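Glycoside Hydrolase (Bacteroides uniformis, PDB 5TA0) probably hydrolyses agarose-type red-algal galactans for a human gut bacterium, as a family 86 glycoside hydrolase, and, as an engineered variant, is seen here with neoagarooctaose bound. Local coordinates at residues 560-565 and 633-638; 528-533 and 547-552; 585-590 and 604-609; 304-309 and 533-538; 578-583 and 619-624. All coordinates share one frame; numbering follows the deposited sequence. Where two conformers were deposited one is given.

Interaction 1 (560-565 and 633-638)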
# COMPACT_ATOMS: atom_id res chain seq x y z
N ALA A 560 11.85 -10.48 20.18
CA ALA A 560 12.07 -10.89 18.81
C ALA A 560 10.94 -11.73 18.26
O ALA A 560 10.26 -12.46 18.98
CB ALA A 560 13.37 -11.66 18.70
N VAL A 561 10.80 -11.64 16.93
CA VAL A 561 9.82 -12.39 16.16
C VAL A 561 10.45 -12.97 14.91
O VAL A 561 10.99 -12.21 14.08
CB VAL A 561 8.62 -11.50 15.76
CG1 VAL A 561 7.62 -12.31 14.90
CG2 VAL A 561 7.95 -10.91 16.99
N ILE A 562 10.34 -14.29 14.73
CA ILE A 562 10.78 -14.93 13.50
C ILE A 562 9.59 -14.98 12.57
O ILE A 562 8.46 -15.27 12.99
CB ILE A 562 11.41 -16.32 13.79
CG1 ILE A 562 12.80 -16.10 14.39
CG2 ILE A 562 11.47 -17.17 12.52
CD1 ILE A 562 13.41 -17.35 14.99
N ARG A 563 9.85 -14.71 11.30
CA ARG A 563 8.80 -14.54 10.28
C ARG A 563 8.95 -15.64 9.21
O ARG A 563 9.83 -15.55 8.36
CB ARG A 563 8.91 -13.15 9.65
CG ARG A 563 8.83 -11.99 10.65
CD ARG A 563 9.21 -10.67 9.99
NE ARG A 563 8.29 -10.39 8.89
CZ ARG A 563 7.05 -9.90 9.02
NH1 ARG A 563 6.60 -9.44 10.19
NH2 ARG A 563 6.26 -9.81 7.96
N LEU A 564 8.11 -16.67 9.28
CA LEU A 564 8.20 -17.82 8.40
C LEU A 564 7.23 -17.69 7.25
O LEU A 564 6.04 -17.87 7.43
CB LEU A 564 7.91 -19.12 9.15
CG LEU A 564 8.74 -19.37 10.38
CD1 LEU A 564 8.29 -20.70 11.01
CD2 LEU A 564 10.23 -19.42 10.07
N GLY A 565 7.73 -17.31 6.07
CA GLY A 565 6.84 -17.28 4.89
C GLY A 565 6.68 -18.70 4.37
O GLY A 565 7.67 -19.32 3.99
N SER A 633 9.10 -19.71 1.57
CA SER A 633 9.43 -18.59 0.69
C SER A 633 10.54 -17.72 1.29
O SER A 633 11.52 -17.43 0.62
CB SER A 633 8.19 -17.76 0.37
OG SER A 633 7.52 -17.38 1.54
N THR A 634 10.37 -17.34 2.55
CA THR A 634 11.33 -16.48 3.25
C THR A 634 11.39 -16.82 4.72
O THR A 634 10.39 -17.26 5.30
CB THR A 634 10.98 -14.97 3.12
OG1 THR A 634 9.69 -14.72 3.67
CG2 THR A 634 11.02 -14.50 1.68
N VAL A 635 12.56 -16.58 5.31
CA VAL A 635 12.73 -16.53 6.75
C VAL A 635 13.43 -15.23 7.06
O VAL A 635 14.53 -14.98 6.58
CB VAL A 635 13.53 -17.73 7.28
CG1 VAL A 635 13.72 -17.61 8.78
CG2 VAL A 635 12.83 -19.04 6.91
N THR A 636 12.73 -14.37 7.81
CA THR A 636 13.28 -13.08 8.26
C THR A 636 13.01 -12.93 9.74
O THR A 636 12.33 -13.74 10.34
CB THR A 636 12.71 -11.90 7.44
OG1 THR A 636 11.29 -11.77 7.66
CG2 THR A 636 12.96 -12.10 5.95
N MET A 637 13.55 -11.89 10.35
CA MET A 637 13.42 -11.73 11.81
C MET A 637 13.36 -10.26 12.18
O MET A 637 14.16 -9.47 11.74
CB MET A 637 14.57 -12.42 12.52
CG MET A 637 14.48 -12.39 14.04
SD MET A 637 15.57 -13.59 14.84
CE MET A 637 17.16 -12.88 14.41
N GLN A 638 12.41 -9.91 13.03
CA GLN A 638 12.36 -8.60 13.69
C GLN A 638 12.94 -8.70 15.09
O GLN A 638 12.58 -9.59 15.86
CB GLN A 638 10.93 -8.08 13.79
CG GLN A 638 10.33 -7.68 12.46
CD GLN A 638 8.83 -7.68 12.55
OE1 GLN A 638 8.22 -8.75 12.56
NE2 GLN A 638 8.23 -6.50 12.65
O HOH W 1 9.64 -13.70 6.14
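Arg563 O is gripped by two donors, accepting from Thr636 N at 3.2 Å and from a water at 2.9 Å. The same water accepts from Thr634 OG1 and Thr636 OG1, so it ties the two hydroxyls to the opposite backbone. The segments are antiparallel neighbours in a five-stranded sheet of the C-terminal beta-sandwich, their directions 165° apart. Arg563 and Val561 form hydrogen-bonded pairs with Thr636 and Gln638. Ile562 and Leu564 sit in non-hydrogen-bonded pairs with Met637 and Val635.

The two faces of the sheet differ. One is apolar: Ile562 CG1 meets Met637 SD at 3.8 Å, and Leu564 CD2 rests 4.1 Å from Val635 CG2. This face packs on strand 619-624 of the second sheet. The other is polar and is turned to helix 298-315. There the Arg563 chain bends at its third torsion (chi3 61°) and runs past Thr636, with CD 3.3 Å from Thr636 OG1, and the hydroxyl lies at the guanidinium edge, in its plane. The guanidinium has its main partners outside this pair, in salt bridges to Glu301 and Asp305. Gln638 NE2 is likewise held, by Glu527. Between the two side chains Arg563 NH1 donates to Gln638 OE1 at 3.0 Å. The oxygen lies near the guanidinium plane, but NH1 stands above the amide plane of Gln638, 56° out of it.

Interaction 2 (528-533 and 547-552). With EDO (1,2-ethanediol), chain I.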
# COMPACT_ATOMS: atom_id res chain seq x y z
N VAL A 528 14.62 -3.54 14.40
CA VAL A 528 15.47 -3.80 13.25
C VAL A 528 15.02 -5.11 12.62
O VAL A 528 14.77 -6.10 13.34
CB VAL A 528 16.99 -3.83 13.61
CG1 VAL A 528 17.84 -3.96 12.38
CG2 VAL A 528 17.40 -2.54 14.32
N LYS A 529 14.92 -5.13 11.30
CA LYS A 529 14.53 -6.33 10.55
C LYS A 529 15.74 -6.90 9.82
O LYS A 529 16.46 -6.16 9.12
CB LYS A 529 13.42 -5.98 9.57
CG LYS A 529 12.82 -7.16 8.88
CD LYS A 529 11.59 -6.73 8.11
CE LYS A 529 10.91 -7.90 7.43
NZ LYS A 529 9.64 -7.43 6.84
N TYR A 530 15.95 -8.20 9.98
CA TYR A 530 17.10 -8.90 9.42
C TYR A 530 16.65 -9.97 8.44
O TYR A 530 15.62 -10.60 8.63
CB TYR A 530 17.94 -9.51 10.53
CG TYR A 530 18.60 -8.51 11.43
CD1 TYR A 530 19.85 -7.98 11.12
CD2 TYR A 530 17.99 -8.09 12.60
CE1 TYR A 530 20.46 -7.03 11.94
CE2 TYR A 530 18.62 -7.16 13.44
CZ TYR A 530 19.83 -6.63 13.10
OH TYR A 530 20.46 -5.72 13.93
N TYR A 531 17.45 -10.15 7.39
CA TYR A 531 17.13 -11.07 6.31
C TYR A 531 18.07 -12.26 6.34
O TYR A 531 19.18 -12.16 6.86
CB TYR A 531 17.21 -10.32 4.97
CG TYR A 531 16.21 -9.20 4.93
CD1 TYR A 531 14.91 -9.42 4.51
CD2 TYR A 531 16.55 -7.94 5.39
CE1 TYR A 531 13.95 -8.41 4.54
CE2 TYR A 531 15.62 -6.91 5.41
CZ TYR A 531 14.32 -7.16 4.97
OH TYR A 531 13.36 -6.15 5.03
N ALA A 532 17.63 -13.37 5.80
CA ALA A 532 18.45 -14.58 5.70
C ALA A 532 19.39 -14.51 4.50
O ALA A 532 19.25 -13.68 3.59
CB ALA A 532 17.56 -15.80 5.60
N THR A 533 20.36 -15.41 4.47
CA THR A 533 21.29 -15.48 3.37
C THR A 533 20.69 -16.08 2.10
O THR A 533 21.25 -15.90 1.04
CB THR A 533 22.55 -16.30 3.71
OG1 THR A 533 22.17 -17.64 4.02
CG2 THR A 533 23.29 -15.69 4.92
N PHE A 547 18.27 -22.08 7.52
CA PHE A 547 18.44 -20.67 7.13
C PHE A 547 19.36 -20.00 8.14
O PHE A 547 19.41 -20.39 9.32
CB PHE A 547 17.09 -19.95 7.13
CG PHE A 547 16.16 -20.43 6.06
CD1 PHE A 547 15.38 -21.56 6.26
CD2 PHE A 547 16.09 -19.79 4.83
CE1 PHE A 547 14.53 -22.03 5.26
CE2 PHE A 547 15.24 -20.26 3.84
CZ PHE A 547 14.47 -21.38 4.05
N ASN A 548 20.08 -19.00 7.67
CA ASN A 548 21.02 -18.26 8.49
C ASN A 548 20.71 -16.77 8.45
O ASN A 548 20.60 -16.21 7.37
CB ASN A 548 22.44 -18.48 7.99
CG ASN A 548 22.89 -19.91 8.13
OD1 ASN A 548 22.88 -20.67 7.16
ND2 ASN A 548 23.23 -20.30 9.33
N ILE A 549 20.61 -16.15 9.64
CA ILE A 549 20.36 -14.72 9.78
C ILE A 549 21.50 -14.18 10.63
O ILE A 549 21.57 -14.48 11.84
CB ILE A 549 18.99 -14.42 10.38
CG1 ILE A 549 17.87 -14.98 9.49
CG2 ILE A 549 18.82 -12.91 10.57
CD1 ILE A 549 16.46 -14.70 9.98
N ASN A 550 22.36 -13.38 10.01
CA ASN A 550 23.64 -12.98 10.60
C ASN A 550 23.79 -11.48 10.81
O ASN A 550 23.03 -10.67 10.28
CB ASN A 550 24.76 -13.49 9.68
CG ASN A 550 24.77 -15.01 9.55
OD1 ASN A 550 24.41 -15.74 10.47
ND2 ASN A 550 25.19 -15.48 8.36
N ASN A 551 24.81 -11.09 11.60
CA ASN A 551 25.08 -9.71 12.00
C ASN A 551 23.91 -9.06 12.76
O ASN A 551 23.69 -7.86 12.65
CB ASN A 551 25.52 -8.84 10.80
CG ASN A 551 27.03 -8.62 10.70
OD1 ASN A 551 27.79 -8.64 11.70
ND2 ASN A 551 27.47 -8.32 9.50
N VAL A 552 23.19 -9.87 13.54
CA VAL A 552 22.10 -9.36 14.36
C VAL A 552 22.68 -8.66 15.58
O VAL A 552 23.52 -9.21 16.28
CB VAL A 552 21.17 -10.51 14.81
CG1 VAL A 552 20.14 -10.03 15.84
CG2 VAL A 552 20.49 -11.15 13.60
C1 EDO I . 23.59 -12.97 0.21
O1 EDO I . 22.21 -13.17 0.55
C2 EDO I . 24.31 -12.44 1.44
O2 EDO I . 23.98 -13.24 2.57
O HOH W 2 21.80 -13.21 7.17
O HOH W 3 19.75 -18.64 4.80
O HOH W 4 24.41 -19.15 4.85
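Tyr530 packs its ring against Val552. Val552 CA lies over one face, 4.0 Å from the ring centroid and offset toward the rim, a CH-pi contact. Val552 CG2 comes to 3.9 Å from Tyr530 CG. Packing is closer still at the ring root, with Tyr530 CB 3.5 Å from Ile549 CG2. That methyl stands anti to the Ile549 backbone N, while the CG1 branch turns to Ala532. Tyr530 OH is bonded to Lys553 N. This is the apolar side of the contact. Here the outer strand 545-549 of the four-stranded sheet comes up against strand 523-538 of the five-stranded one, the two layers of the sandwich.

The Thr533 end is wetter. One direct bond links the backbones, Thr533 N to Asn548 O at 3.0 Å. Three waters add further links. One donates to Tyr531 O and Asn548 O and accepts from Asn550 N. Two more join Thr533 OG1 to Asn548, one at its backbone N and one at its OD1. An ethanediol, probably from the crystallisation liquor, donates to Thr533 O. With one direct bond between them, these two segments rely on apolar packing at Tyr530 and on bridging water at Thr533.

Interaction 3 (585-590 and 604-609)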
# COMPACT_ATOMS: atom_id res chain seq x y z
N VAL A 585 11.78 -24.05 19.51
CA VAL A 585 10.88 -22.90 19.62
C VAL A 585 9.50 -23.33 19.14
O VAL A 585 9.37 -23.87 18.03
CB VAL A 585 11.41 -21.71 18.78
CG1 VAL A 585 10.46 -20.52 18.84
CG2 VAL A 585 12.79 -21.30 19.28
N ASP A 586 8.47 -23.11 19.96
CA ASP A 586 7.10 -23.50 19.59
C ASP A 586 6.54 -22.55 18.55
O ASP A 586 6.79 -21.34 18.62
CB ASP A 586 6.15 -23.51 20.79
CG ASP A 586 6.58 -24.44 21.88
OD1 ASP A 586 6.96 -25.58 21.58
OD2 ASP A 586 6.53 -24.00 23.06
N ILE A 587 5.77 -23.08 17.61
CA ILE A 587 5.08 -22.27 16.60
C ILE A 587 3.64 -22.10 17.05
O ILE A 587 2.99 -23.09 17.40
CB ILE A 587 5.22 -22.87 15.19
CG1 ILE A 587 6.70 -22.76 14.76
CG2 ILE A 587 4.31 -22.15 14.19
CD1 ILE A 587 7.02 -23.34 13.42
N PRO A 588 3.12 -20.84 17.09
CA PRO A 588 1.73 -20.66 17.51
C PRO A 588 0.73 -21.32 16.55
O PRO A 588 0.98 -21.38 15.35
CB PRO A 588 1.54 -19.14 17.52
CG PRO A 588 2.89 -18.54 17.45
CD PRO A 588 3.78 -19.55 16.81
N ASP A 589 -0.39 -21.79 17.09
CA ASP A 589 -1.52 -22.24 16.26
C ASP A 589 -2.20 -21.10 15.51
O ASP A 589 -2.70 -21.31 14.39
CB ASP A 589 -2.58 -22.96 17.12
CG ASP A 589 -2.22 -24.41 17.40
OD1 ASP A 589 -1.86 -25.14 16.46
OD2 ASP A 589 -2.33 -24.82 18.58
N ASN A 590 -2.22 -19.91 16.11
CA ASN A 590 -2.85 -18.74 15.48
C ASN A 590 -1.80 -17.85 14.82
O ASN A 590 -0.73 -17.61 15.38
CB ASN A 590 -3.67 -17.92 16.49
CG ASN A 590 -4.64 -16.94 15.82
OD1 ASN A 590 -4.94 -17.05 14.63
ND2 ASN A 590 -5.14 -15.99 16.60
N GLY A 604 1.44 -17.28 3.32
CA GLY A 604 1.41 -16.30 4.41
C GLY A 604 2.62 -16.40 5.29
O GLY A 604 3.30 -17.44 5.33
N VAL A 605 2.88 -15.32 6.03
CA VAL A 605 3.92 -15.33 7.06
C VAL A 605 3.34 -15.73 8.41
O VAL A 605 2.40 -15.10 8.91
CB VAL A 605 4.60 -13.95 7.15
CG1 VAL A 605 5.49 -13.84 8.38
CG2 VAL A 605 5.39 -13.69 5.90
N ILE A 606 3.91 -16.79 8.99
CA ILE A 606 3.63 -17.20 10.35
C ILE A 606 4.65 -16.49 11.24
O ILE A 606 5.86 -16.72 11.14
CB ILE A 606 3.79 -18.73 10.52
CG1 ILE A 606 3.02 -19.52 9.45
CG2 ILE A 606 3.38 -19.16 11.92
CD1 ILE A 606 1.57 -19.23 9.35
N GLU A 607 4.14 -15.63 12.11
CA GLU A 607 4.97 -14.87 13.05
C GLU A 607 5.16 -15.67 14.35
O GLU A 607 4.18 -16.11 14.97
CB GLU A 607 4.34 -13.51 13.30
CG GLU A 607 4.48 -12.60 12.10
CD GLU A 607 3.48 -11.47 12.10
OE1 GLU A 607 2.30 -11.70 11.78
OE2 GLU A 607 3.87 -10.34 12.48
N VAL A 608 6.42 -15.89 14.72
CA VAL A 608 6.81 -16.78 15.80
C VAL A 608 7.60 -15.99 16.85
O VAL A 608 8.77 -15.66 16.62
CB VAL A 608 7.66 -17.95 15.28
CG1 VAL A 608 7.99 -18.92 16.42
CG2 VAL A 608 6.95 -18.69 14.13
N PRO A 609 6.99 -15.67 18.00
CA PRO A 609 7.78 -15.06 19.07
C PRO A 609 8.91 -15.99 19.48
O PRO A 609 8.74 -17.21 19.51
CB PRO A 609 6.77 -14.89 20.19
CG PRO A 609 5.46 -14.77 19.49
CD PRO A 609 5.57 -15.78 18.38
O HOH W 5 6.84 -19.05 19.93
O HOH W 6 1.42 -15.69 15.07
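Val608 is the apolar centre of this contact, with Val585, Ile587 and Pro588 around it. The site is an edge of the C-terminal beta-sandwich. Segment 585-590 is the chain leaving strand 583-585, at the edge of the four-stranded sheet. Segment 604-609 belongs to strand 602-609, at the edge of the five-stranded sheet.

Most of the contact is aliphatic. Val608 uses its two branches separately. Val608 CG1, anti to the backbone N (chi1 -177°), meets Val585 CG1 at 3.8 Å and also lies against Asp586 O. Val608 CG2 turns to Ile587 CG1 at 4.1 Å. The other branch of Ile587 meets Ile606, CG2 to CG2 at 3.9 Å, with the two side chains crossing at about a right angle. The two prolines touch near the surface, Pro588 CG 4.0 Å from Pro609 CD. Leu578 of strand 577-580 extends this cluster, touching Val585, Ile587 and Val608.

The polar links run through water. Two waters each join a carbonyl of one segment to a carbonyl of the other, donating to both. One bridges Asn590 O and Glu607 O. The Glu607 side chain leads away from the contact to a salt bridge with Arg592. The second water donates to Asp586 O at 2.6 Å and to Pro609 O at 2.7 Å.

Interaction 4 (304-309 and 533-538). With EDO (1,2-ethanediol), chain I.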
# COMPACT_ATOMS: atom_id res chain seq x y z
N MET A 304 5.19 -8.97 0.63
CA MET A 304 6.17 -7.89 0.88
C MET A 304 7.52 -8.41 1.38
O MET A 304 8.56 -7.95 0.92
CB MET A 304 5.57 -6.85 1.81
CG MET A 304 4.41 -6.11 1.20
SD MET A 304 3.76 -4.74 2.18
CE MET A 304 2.95 -5.66 3.45
N ASP A 305 7.48 -9.41 2.25
CA ASP A 305 8.74 -10.06 2.69
C ASP A 305 9.53 -10.67 1.54
O ASP A 305 10.76 -10.63 1.56
CB ASP A 305 8.48 -11.13 3.77
CG ASP A 305 8.30 -10.56 5.18
OD1 ASP A 305 8.22 -9.32 5.35
OD2 ASP A 305 8.18 -11.38 6.12
N MET A 306 8.86 -11.24 0.55
CA MET A 306 9.56 -11.87 -0.54
C MET A 306 10.25 -10.86 -1.44
O MET A 306 11.40 -11.05 -1.84
CB MET A 306 8.59 -12.74 -1.33
CG MET A 306 9.28 -13.75 -2.21
SD MET A 306 8.22 -15.15 -2.64
CE MET A 306 9.46 -16.31 -3.22
N ILE A 307 9.56 -9.75 -1.72
CA ILE A 307 10.19 -8.66 -2.49
C ILE A 307 11.45 -8.17 -1.74
O ILE A 307 12.53 -8.05 -2.32
CB ILE A 307 9.23 -7.49 -2.74
CG1 ILE A 307 8.09 -7.93 -3.68
CG2 ILE A 307 9.96 -6.32 -3.33
CD1 ILE A 307 6.99 -6.88 -3.79
N GLU A 308 11.31 -7.91 -0.44
CA GLU A 308 12.45 -7.41 0.34
C GLU A 308 13.60 -8.41 0.41
O GLU A 308 14.75 -8.03 0.20
CB GLU A 308 12.02 -7.07 1.76
CG GLU A 308 11.09 -5.88 1.85
CD GLU A 308 10.51 -5.67 3.24
OE1 GLU A 308 9.62 -4.78 3.37
OE2 GLU A 308 10.85 -6.41 4.20
N GLN A 309 13.27 -9.68 0.70
CA GLN A 309 14.33 -10.68 0.85
C GLN A 309 15.09 -10.93 -0.44
O GLN A 309 16.33 -11.03 -0.43
CB GLN A 309 13.74 -11.99 1.36
CG GLN A 309 14.72 -13.18 1.42
CD GLN A 309 15.77 -13.03 2.50
OE1 GLN A 309 15.52 -13.28 3.68
NE2 GLN A 309 16.95 -12.63 2.10
N THR A 533 20.36 -15.41 4.47
CA THR A 533 21.29 -15.48 3.37
C THR A 533 20.69 -16.08 2.10
O THR A 533 21.25 -15.90 1.04
CB THR A 533 22.55 -16.30 3.71
OG1 THR A 533 22.17 -17.64 4.02
CG2 THR A 533 23.29 -15.69 4.92
N ASP A 534 19.58 -16.81 2.22
CA ASP A 534 18.97 -17.48 1.08
C ASP A 534 17.46 -17.51 1.29
O ASP A 534 16.96 -17.08 2.33
CB ASP A 534 19.54 -18.92 0.97
CG ASP A 534 19.52 -19.47 -0.43
OD1 ASP A 534 18.85 -18.93 -1.33
OD2 ASP A 534 20.23 -20.50 -0.62
N TYR A 535 16.73 -18.06 0.33
CA TYR A 535 15.28 -18.03 0.34
C TYR A 535 14.72 -19.14 -0.56
O TYR A 535 15.50 -19.85 -1.21
CB TYR A 535 14.79 -16.62 -0.10
CG TYR A 535 14.61 -16.42 -1.58
CD1 TYR A 535 13.44 -15.83 -2.09
CD2 TYR A 535 15.60 -16.82 -2.49
CE1 TYR A 535 13.25 -15.69 -3.46
CE2 TYR A 535 15.43 -16.66 -3.86
CZ TYR A 535 14.24 -16.09 -4.34
OH TYR A 535 14.06 -15.95 -5.71
N LEU A 536 13.40 -19.29 -0.55
CA LEU A 536 12.66 -20.11 -1.54
C LEU A 536 13.16 -21.55 -1.64
O LEU A 536 13.80 -21.94 -2.63
CB LEU A 536 12.63 -19.41 -2.91
CG LEU A 536 11.66 -20.02 -3.95
CD1 LEU A 536 10.24 -20.18 -3.42
CD2 LEU A 536 11.69 -19.16 -5.20
N LYS A 537 12.87 -22.33 -0.60
CA LYS A 537 13.34 -23.72 -0.51
C LYS A 537 12.15 -24.67 -0.53
O LYS A 537 11.15 -24.45 0.15
CB LYS A 537 14.17 -23.91 0.75
CG LYS A 537 15.42 -23.04 0.85
CD LYS A 537 16.39 -23.27 -0.30
CE LYS A 537 17.63 -22.39 -0.21
NZ LYS A 537 18.46 -22.52 -1.44
N GLU A 538 12.27 -25.74 -1.32
CA GLU A 538 11.25 -26.79 -1.40
C GLU A 538 11.22 -27.63 -0.12
O GLU A 538 12.27 -27.94 0.46
CB GLU A 538 11.54 -27.74 -2.57
CG GLU A 538 11.51 -27.12 -3.95
CD GLU A 538 12.02 -28.06 -5.04
OE1 GLU A 538 12.32 -29.24 -4.76
OE2 GLU A 538 12.14 -27.59 -6.19
C1 EDO I . 23.59 -12.97 0.21
O1 EDO I . 22.21 -13.17 0.55
C2 EDO I . 24.31 -12.44 1.44
O2 EDO I . 23.98 -13.24 2.57
O HOH W 7 14.59 -15.96 3.40
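The helix holding Gln309 and the backbone at Tyr535 stay apart, their CA atoms 7.4 Å from each other, so side chains bridge the gap. Gln309 CG meets Tyr535 CB at 3.8 Å, and the two side chains run antiparallel past one another, the amide and ring planes 41° apart. Met306 is stretched out from the helix, with CG anti to the backbone N (chi1 -162°). This brings Met306 CE to 3.8 Å from Tyr535 CE1. The same methyl touches Leu536 CD1 at 4.0 Å.

Helix 298-315 lies between barrel strands 277-285 and 321-326, and segment 533-538 belongs to the beta-sandwich, so the contact joins the two domains. Leu536 and Lys537 both face Val632, forming a G1 beta bulge. Leu536 is the residue with positive phi (55°). Its CB sits 3.6 Å above the centre of the Tyr535 ring. Tyr310 also meets this ring, and Tyr535 OH bonds to Trp260 NE1. Trp260 touches Met306 and Leu536 as well.

Gln309 NE2 is held by Ala532 O. A water lies near both Gln309 OE1 and Asp534 O. Asp534 bonds within its own segment: OD1 accepts from Tyr535 N, and OD2 forms a salt bridge with Lys537 NZ at 2.8 Å.

Interaction 5 (578-583 and 619-624)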
# COMPACT_ATOMS: atom_id res chain seq x y z
N LEU A 578 10.75 -26.33 14.76
CA LEU A 578 11.61 -25.16 14.62
C LEU A 578 12.70 -25.21 15.66
O LEU A 578 12.40 -25.31 16.87
CB LEU A 578 10.78 -23.89 14.76
CG LEU A 578 11.54 -22.55 14.85
CD1 LEU A 578 12.36 -22.28 13.62
CD2 LEU A 578 10.55 -21.41 15.09
N LEU A 579 13.96 -25.16 15.21
CA LEU A 579 15.10 -25.01 16.09
C LEU A 579 15.82 -23.71 15.75
O LEU A 579 16.11 -23.46 14.58
CB LEU A 579 16.09 -26.17 15.90
CG LEU A 579 15.56 -27.59 16.16
CD1 LEU A 579 16.60 -28.62 15.79
CD2 LEU A 579 15.14 -27.72 17.61
N VAL A 580 16.12 -22.92 16.77
CA VAL A 580 16.85 -21.67 16.61
C VAL A 580 18.12 -21.85 17.42
O VAL A 580 18.06 -22.03 18.65
CB VAL A 580 16.04 -20.45 17.07
CG1 VAL A 580 16.87 -19.18 16.90
CG2 VAL A 580 14.74 -20.34 16.30
N ASN A 581 19.26 -21.81 16.75
CA ASN A 581 20.54 -22.09 17.40
C ASN A 581 20.52 -23.39 18.21
O ASN A 581 21.03 -23.45 19.34
CB ASN A 581 20.97 -20.89 18.24
CG ASN A 581 21.14 -19.66 17.38
OD1 ASN A 581 21.59 -19.78 16.24
ND2 ASN A 581 20.78 -18.50 17.91
N GLY A 582 19.89 -24.40 17.63
CA GLY A 582 19.78 -25.72 18.26
C GLY A 582 18.71 -25.86 19.34
O GLY A 582 18.54 -26.97 19.86
N LYS A 583 17.98 -24.79 19.67
CA LYS A 583 16.97 -24.81 20.73
C LYS A 583 15.57 -24.84 20.14
O LYS A 583 15.27 -24.08 19.20
CB LYS A 583 17.10 -23.58 21.62
CG LYS A 583 18.48 -23.37 22.24
CD LYS A 583 18.83 -24.44 23.25
N ASN A 619 22.81 -16.52 13.56
CA ASN A 619 21.73 -17.40 13.98
C ASN A 619 21.41 -18.44 12.94
O ASN A 619 21.34 -18.11 11.74
CB ASN A 619 20.47 -16.59 14.25
CG ASN A 619 20.69 -15.55 15.32
OD1 ASN A 619 20.64 -15.87 16.50
ND2 ASN A 619 20.98 -14.33 14.92
N THR A 620 21.17 -19.67 13.38
CA THR A 620 20.81 -20.77 12.49
C THR A 620 19.37 -21.16 12.82
O THR A 620 19.07 -21.52 13.97
CB THR A 620 21.80 -21.94 12.72
OG1 THR A 620 23.14 -21.50 12.47
CG2 THR A 620 21.47 -23.12 11.80
N ILE A 621 18.47 -21.10 11.82
CA ILE A 621 17.05 -21.36 11.98
C ILE A 621 16.73 -22.59 11.14
O ILE A 621 16.90 -22.55 9.92
CB ILE A 621 16.22 -20.13 11.53
CG1 ILE A 621 16.48 -18.96 12.50
CG2 ILE A 621 14.74 -20.49 11.45
CD1 ILE A 621 16.07 -17.58 12.01
N SER A 622 16.31 -23.67 11.80
CA SER A 622 16.07 -24.96 11.15
C SER A 622 14.59 -25.29 11.19
O SER A 622 13.96 -25.18 12.23
CB SER A 622 16.89 -26.03 11.89
OG SER A 622 16.41 -27.33 11.68
N LEU A 623 14.05 -25.71 10.05
CA LEU A 623 12.65 -26.12 9.93
C LEU A 623 12.56 -27.55 9.42
O LEU A 623 13.27 -27.92 8.51
CB LEU A 623 11.91 -25.22 8.94
CG LEU A 623 11.78 -23.75 9.33
CD1 LEU A 623 11.24 -22.98 8.14
CD2 LEU A 623 10.87 -23.58 10.51
N LYS A 624 11.67 -28.33 10.02
CA LYS A 624 11.43 -29.70 9.55
C LYS A 624 9.94 -29.97 9.54
O LYS A 624 9.30 -29.92 10.57
CB LYS A 624 12.15 -30.73 10.42
CG LYS A 624 12.03 -32.14 9.87
CD LYS A 624 12.62 -33.17 10.82
CE LYS A 624 14.11 -33.08 10.89
NZ LYS A 624 14.65 -34.27 11.60
O HOH W 8 19.09 -24.32 14.84
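The amides of Asn581 and Asn619 meet nearly in plane, 29° apart. Asn581 ND2 donates to Asn619 OD1 at 3.0 Å. The bond lies on a lone pair of Asn619 OD1 and close to the plane of both groups. The other end of the Asn581 amide is used too: Asn581 OD1 accepts from Thr620 N at 2.9 Å, the donor tilted 29° from the carbonyl plane. Both amides have further partners. Asn581 ND2 also reaches Ile614 O, Asn619 OD1 also takes Lys616 N, and Asn619 ND2 bonds to Ile549 O.

The setting is a tight beta-hairpin next to strand 619-624, in the four-stranded antiparallel sheet of the C-terminal beta-sandwich. Val580 to Lys583 is a type I' turn, with Asn581 and Gly582 at its corners. Strand 578-580 pairs with strand 619-624 until the turn begins. Leu579 and Ser622 form a hydrogen-bonded pair, Ser622 N reaching Leu579 O at 2.8 Å. Beyond it Asn581 N donates to Thr620 O. The Asn581 side chain thus acts where a backbone carbonyl would in a regular strand.

On the buried face Leu578 runs beside Ile621. Its CG is anti to the backbone N (chi1 171°), which carries Leu578 CD1 over the neighbouring strand to 3.7 Å from Ile621 CG2. Leu623 CD2 is also 3.7 Å from Leu578 CD1. Leu579 and Ser622 project to the opposite face, where Ser622 OG bonds to Glu544. At the turn one water accepts from Gly582 N and donates to Thr620 O, 2.9 Å away.

How the interactions relate
The first contact residues along the chain are in barrel helix 298-315. Interaction 4 brings segment 533-538 back to that helix and closes a loop of 223 residues. Interaction 2 crosses it: it opens at 528-533 while that loop is still open and closes at 547-552. The two share Thr533. Interaction 1 then opens at 560-565 and closes only at 633-638. Within it lies interaction 5, and within that lies interaction 3. Interaction 1 pairs two strands of the five-stranded sheet and interaction 5 two of the four-stranded one. Interactions 2 and 3 join the two sheets at different places. Arg563 and Lys529 both form salt bridges with Asp305, tying the sandwich to the barrel helix.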